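Local structure of XRE-family like protein (Pseudomonas syringae pv. tomato, 3F6W) at residues A[12-16]-A[50-54]; A[19-23]-A[62-68]. The protein probably binds DNA through a helix-turn-helix domain of the XRE (Cro/C1) type, as a transcriptional regulator. Residues are numbered along the deposited sequence.

Interaction 1: A[12-16]-A[50-54]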
loop_
_atom_site.group_PDB
_atom_site.type_symbol
_atom_site.label_atom_id
_atom_site.label_comp_id
_atom_site.label_asym_id
_atom_site.label_seq_id
_atom_site.Cartn_x
_atom_site.Cartn_y
_atom_site.Cartn_z
ATOM N N TYR A 12 -3.320 0.546 5.896
ATOM C CA TYR A 12 -4.389 0.235 6.840
ATOM C C TYR A 12 -4.617 -1.277 6.874
ATOM O O TYR A 12 -4.755 -1.872 7.942
ATOM C CB TYR A 12 -5.672 0.982 6.465
ATOM C CG TYR A 12 -6.761 0.789 7.504
ATOM C CD1 TYR A 12 -6.818 1.593 8.627
ATOM C CD2 TYR A 12 -7.701 -0.220 7.369
ATOM C CE1 TYR A 12 -7.794 1.407 9.602
ATOM C CE2 TYR A 12 -8.692 -0.417 8.339
ATOM C CZ TYR A 12 -8.732 0.414 9.441
ATOM O OH TYR A 12 -9.696 0.221 10.398
ATOM N N GLN A 13 -4.610 -1.919 5.709
ATOM C CA GLN A 13 -4.833 -3.358 5.690
ATOM C C GLN A 13 -3.683 -4.100 6.367
ATOM O O GLN A 13 -3.915 -5.092 7.069
ATOM C CB GLN A 13 -5.075 -3.863 4.269
ATOM C CG GLN A 13 -6.412 -3.407 3.691
ATOM C CD GLN A 13 -7.596 -4.169 4.264
ATOM O OE1 GLN A 13 -8.612 -3.577 4.629
ATOM N NE2 GLN A 13 -7.467 -5.488 4.344
ATOM N N ALA A 14 -2.462 -3.605 6.181
ATOM C CA ALA A 14 -1.287 -4.186 6.825
ATOM C C ALA A 14 -1.391 -4.049 8.339
ATOM O O ALA A 14 -1.085 -4.986 9.081
ATOM C CB ALA A 14 0.016 -3.524 6.295
ATOM N N LEU A 15 -1.845 -2.889 8.806
ATOM C CA LEU A 15 -2.109 -2.728 10.233
ATOM C C LEU A 15 -3.132 -3.750 10.746
ATOM O O LEU A 15 -2.929 -4.354 11.807
ATOM C CB LEU A 15 -2.560 -1.301 10.557
ATOM C CG LEU A 15 -2.693 -0.999 12.047
ATOM C CD1 LEU A 15 -1.369 -1.272 12.745
ATOM C CD2 LEU A 15 -3.120 0.446 12.245
ATOM N N LEU A 16 -4.223 -3.961 10.011
ATOM C CA LEU A 16 -5.181 -4.994 10.431
ATOM C C LEU A 16 -4.533 -6.391 10.474
ATOM O O LEU A 16 -4.809 -7.188 11.379
ATOM C CB LEU A 16 -6.412 -5.025 9.527
ATOM C CG LEU A 16 -7.347 -3.804 9.548
ATOM C CD1 LEU A 16 -8.564 -4.090 8.670
ATOM C CD2 LEU A 16 -7.758 -3.437 10.983
ATOM N N ALA A 50 -12.545 -5.232 8.329
ATOM C CA ALA A 50 -12.549 -3.947 7.625
ATOM C C ALA A 50 -13.936 -3.455 7.233
ATOM O O ALA A 50 -14.099 -2.785 6.203
ATOM C CB ALA A 50 -11.645 -4.001 6.395
ATOM N N GLU A 51 -14.929 -3.777 8.054
ATOM C CA GLU A 51 -16.293 -3.297 7.843
ATOM C C GLU A 51 -16.625 -2.082 8.726
ATOM O O GLU A 51 -17.741 -1.574 8.706
ATOM C CB GLU A 51 -17.298 -4.422 8.085
ATOM C CG GLU A 51 -17.081 -5.638 7.182
ATOM C CD GLU A 51 -17.508 -5.403 5.743
ATOM O OE1 GLU A 51 -18.074 -4.328 5.451
ATOM N N ARG A 52 -15.658 -1.636 9.517
ATOM C CA ARG A 52 -15.782 -0.352 10.214
ATOM C C ARG A 52 -14.380 0.220 10.335
ATOM O O ARG A 52 -13.427 -0.537 10.292
ATOM C CB ARG A 52 -16.432 -0.521 11.595
ATOM C CG ARG A 52 -15.528 -1.132 12.641
ATOM C CD ARG A 52 -16.153 -1.109 14.051
ATOM N NE ARG A 52 -16.470 0.225 14.568
ATOM C CZ ARG A 52 -15.578 1.077 15.079
ATOM N NH1 ARG A 52 -14.295 0.759 15.121
ATOM N NH2 ARG A 52 -15.967 2.259 15.532
ATOM N N ARG A 53 -14.258 1.535 10.504
ATOM C CA ARG A 53 -12.940 2.180 10.541
ATOM C C ARG A 53 -12.448 2.334 11.979
ATOM O O ARG A 53 -13.196 2.764 12.859
ATOM C CB ARG A 53 -12.973 3.568 9.885
ATOM C CG ARG A 53 -13.748 3.686 8.582
ATOM C CD ARG A 53 -13.084 2.927 7.448
ATOM N NE ARG A 53 -11.659 3.219 7.307
ATOM C CZ ARG A 53 -10.806 2.386 6.716
ATOM N NH1 ARG A 53 -11.239 1.228 6.225
ATOM N NH2 ARG A 53 -9.525 2.695 6.615
ATOM N N LEU A 54 -11.202 1.936 12.222
ATOM C CA LEU A 54 -10.578 2.127 13.526
ATOM C C LEU A 54 -9.951 3.502 13.573
ATOM O O LEU A 54 -9.205 3.872 12.669
ATOM C CB LEU A 54 -9.466 1.105 13.753
ATOM C CG LEU A 54 -9.732 -0.204 14.486
ATOM C CD1 LEU A 54 -8.417 -0.962 14.639
ATOM C CD2 LEU A 54 -10.371 0.035 15.846
HETATM O O HOH W 1 -11.241 -1.894 10.177
HETATM O O HOH W 2 -9.890 -1.153 4.428
#
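Tyr12 supplies most of the polar chemistry where helix 3-26 meets the loop between helices 41-48 and 56-66. Its OH accepts a hydrogen bond from the backbone N of Leu54 (OH to N 2.9 Å, 164° at the hydrogen). The same OH donates to water 1 (2.6 Å), and this water donates to Arg52 O (2.6 Å). The hydroxyl thus meets the loop backbone directly at Leu54 N and through water 1 at Arg52 O. A cation-pi interaction covers one face of the ring: Arg53 CZ lies 4.0 Å from the ring centroid, 14° off the normal. A second water links Gln13 OE1 (2.7 Å) to Arg53 NH1 (3.3 Å). Leu16 CD1 meets Ala50 CB at 3.8 Å, and Leu16 CD2 reaches Leu54 CD1 at 4.5 Å. Ala50, with positive phi, ends helix 41-48, probably the DNA-recognition helix of the XRE fold, in a Schellman motif, with its CB directed toward helix 3-26. Arg52 points its CB away, and its guanidinium forms a salt bridge with Glu58. Tyr12 anchors the loop by hydroxyl and ring face together, with water and a small apolar patch round Leu16 completing a mixed contact near the surface.

Interaction 2: A[19-23]-A[62-68]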
loop_
_atom_site.group_PDB
_atom_site.type_symbol
_atom_site.label_atom_id
_atom_site.label_comp_id
_atom_site.label_asym_id
_atom_site.label_seq_id
_atom_site.Cartn_x
_atom_site.Cartn_y
_atom_site.Cartn_z
ATOM N N LEU A 19 -2.583 -6.641 13.548
ATOM C CA LEU A 19 -3.423 -6.712 14.742
ATOM C C LEU A 19 -4.010 -8.100 14.908
ATOM O O LEU A 19 -4.166 -8.586 16.033
ATOM C CB LEU A 19 -4.574 -5.709 14.681
ATOM C CG LEU A 19 -4.246 -4.254 14.992
ATOM C CD1 LEU A 19 -5.444 -3.377 14.681
ATOM C CD2 LEU A 19 -3.840 -4.108 16.451
ATOM N N LEU A 20 -4.361 -8.721 13.789
ATOM C CA LEU A 20 -4.895 -10.076 13.835
ATOM C C LEU A 20 -3.792 -11.025 14.299
ATOM O O LEU A 20 -4.014 -11.873 15.161
ATOM C CB LEU A 20 -5.444 -10.496 12.472
ATOM C CG LEU A 20 -5.957 -11.926 12.324
ATOM C CD1 LEU A 20 -7.079 -12.193 13.330
ATOM C CD2 LEU A 20 -6.451 -12.149 10.902
ATOM N N GLU A 21 -2.596 -10.874 13.734
ATOM C CA GLU A 21 -1.456 -11.657 14.206
ATOM C C GLU A 21 -1.296 -11.518 15.723
ATOM O O GLU A 21 -1.071 -12.503 16.438
ATOM C CB GLU A 21 -0.186 -11.173 13.524
ATOM C CG GLU A 21 1.064 -11.961 13.856
ATOM C CD GLU A 21 2.182 -11.602 12.890
ATOM O OE1 GLU A 21 2.762 -10.513 13.051
ATOM O OE2 GLU A 21 2.455 -12.387 11.962
ATOM N N ALA A 22 -1.388 -10.282 16.213
ATOM C CA ALA A 22 -1.207 -10.018 17.644
ATOM C C ALA A 22 -2.307 -10.638 18.502
ATOM O O ALA A 22 -2.021 -11.233 19.545
ATOM C CB ALA A 22 -1.084 -8.517 17.916
ATOM N N ARG A 23 -3.563 -10.513 18.079
ATOM C CA ARG A 23 -4.639 -11.090 18.895
ATOM C C ARG A 23 -4.532 -12.610 18.928
ATOM O O ARG A 23 -4.657 -13.239 19.985
ATOM C CB ARG A 23 -6.035 -10.681 18.406
ATOM C CG ARG A 23 -7.148 -11.330 19.249
ATOM C CD ARG A 23 -8.557 -10.944 18.800
ATOM N NE ARG A 23 -8.887 -11.417 17.455
ATOM C CZ ARG A 23 -9.108 -12.685 17.127
ATOM N NH1 ARG A 23 -9.020 -13.641 18.043
ATOM N NH2 ARG A 23 -9.412 -12.998 15.875
ATOM N N PHE A 62 -7.582 -1.179 21.690
ATOM C CA PHE A 62 -7.594 -2.506 21.070
ATOM C C PHE A 62 -6.264 -3.189 21.397
ATOM O O PHE A 62 -6.227 -4.330 21.871
ATOM C CB PHE A 62 -7.759 -2.316 19.555
ATOM C CG PHE A 62 -8.173 -3.557 18.796
ATOM C CD1 PHE A 62 -9.488 -3.735 18.392
ATOM C CD2 PHE A 62 -7.227 -4.506 18.423
ATOM C CE1 PHE A 62 -9.863 -4.860 17.659
ATOM C CE2 PHE A 62 -7.590 -5.628 17.691
ATOM C CZ PHE A 62 -8.911 -5.806 17.310
ATOM N N CYS A 63 -5.174 -2.467 21.167
ATOM C CA CYS A 63 -3.834 -2.958 21.484
ATOM C C CYS A 63 -3.679 -3.333 22.959
ATOM O O CYS A 63 -3.212 -4.436 23.291
ATOM C CB CYS A 63 -2.784 -1.906 21.107
ATOM S SG CYS A 63 -2.487 -1.772 19.310
ATOM N N ARG A 64 -4.067 -2.420 23.848
ATOM C CA ARG A 64 -3.967 -2.692 25.278
ATOM C C ARG A 64 -4.793 -3.926 25.631
ATOM O O ARG A 64 -4.389 -4.733 26.466
ATOM C CB ARG A 64 -4.393 -1.479 26.120
ATOM C CG ARG A 64 -3.249 -0.551 26.522
ATOM C CD ARG A 64 -2.737 0.241 25.351
ATOM N NE ARG A 64 -1.614 1.116 25.685
ATOM C CZ ARG A 64 -1.697 2.440 25.797
ATOM N NH1 ARG A 64 -2.857 3.057 25.626
ATOM N NH2 ARG A 64 -0.619 3.153 26.093
ATOM N N GLY A 65 -5.939 -4.079 24.979
ATOM C CA GLY A 65 -6.819 -5.205 25.262
ATOM C C GLY A 65 -6.184 -6.548 24.909
ATOM O O GLY A 65 -6.471 -7.576 25.527
ATOM N N ILE A 66 -5.315 -6.548 23.909
ATOM C CA ILE A 66 -4.624 -7.783 23.546
ATOM C C ILE A 66 -3.244 -7.907 24.183
ATOM O O ILE A 66 -2.621 -8.957 24.110
ATOM C CB ILE A 66 -4.523 -7.968 22.029
ATOM C CG1 ILE A 66 -3.846 -6.771 21.381
ATOM C CG2 ILE A 66 -5.900 -8.182 21.432
ATOM C CD1 ILE A 66 -3.780 -6.891 19.867
ATOM N N GLY A 67 -2.762 -6.836 24.796
ATOM C CA GLY A 67 -1.489 -6.887 25.484
ATOM C C GLY A 67 -0.311 -6.371 24.685
ATOM O O GLY A 67 0.835 -6.545 25.089
ATOM N N THR A 68 -0.573 -5.738 23.546
ATOM C CA THR A 68 0.516 -5.244 22.706
ATOM C C THR A 68 0.631 -3.719 22.707
ATOM O O THR A 68 -0.371 -3.007 22.670
ATOM C CB THR A 68 0.419 -5.768 21.257
ATOM O OG1 THR A 68 1.538 -5.291 20.500
ATOM C CG2 THR A 68 -0.868 -5.304 20.603
#
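The contact belongs to the hydrophobic core of the all-helical HTH domain, where helix 3-26 packs beside the C-terminal end of helix 56-66. The short helical segments run roughly parallel, at 24°, and their axes approach to 10.3 Å. Ile66 packs against both Ala22 and Arg23. Its CD1 lies 3.7 Å from Ala22 CB, and its CG2 lies 3.9 Å from Arg23 CB. One turn earlier, Leu19 CD2 touches both Phe62 CD2 and Cys63 SG, each at 3.9 Å. Leu19 CD2 also comes within 4.4 Å of Ile66 CD1. Beyond the helix end, Thr68 CG2 adds a looser contact with Ala22 CB at 4.2 Å. Gly67, with phi 97°, is the C-prime residue of a Schellman motif; here a CB would clash with Ile66 O, so glycine suits the position. Thr68 N bonds back to Cys63 O at 3.0 Å, and the chain turns so that the CB of Thr68 points toward helix 3-26. Leu33 of helix 30-37 packs on Phe62 and Ile66, while Leu73 of helix 70-78 packs on Leu19. Arg23 contributes its aliphatic base here; its guanidinium forms a salt bridge with Glu48 and a hydrogen bond with Ile28 O. The direct contacts between the two segments are apolar, so the pairing of the helices here rests on close packing and burial of side chains.

Helix 3-26 enters both interactions, first through 12-16 and then, further along, through 19-23. The chain then runs through helices 30-37 and 41-48. Interaction 1 closes the first loop when 50-54 returns to the earlier part of the long helix. Helix 56-66 follows, and interaction 2 closes the second loop at 62-68. The segments alternate along the sequence, so the two loops cross. The contact centres are about 13 Å apart, and they touch directly where Leu54 CD1 meets Leu19 CD1 at 3.8 Å. Together they tie the N-terminal helix to the connection after helix 41-48 and to the end of helix 56-66.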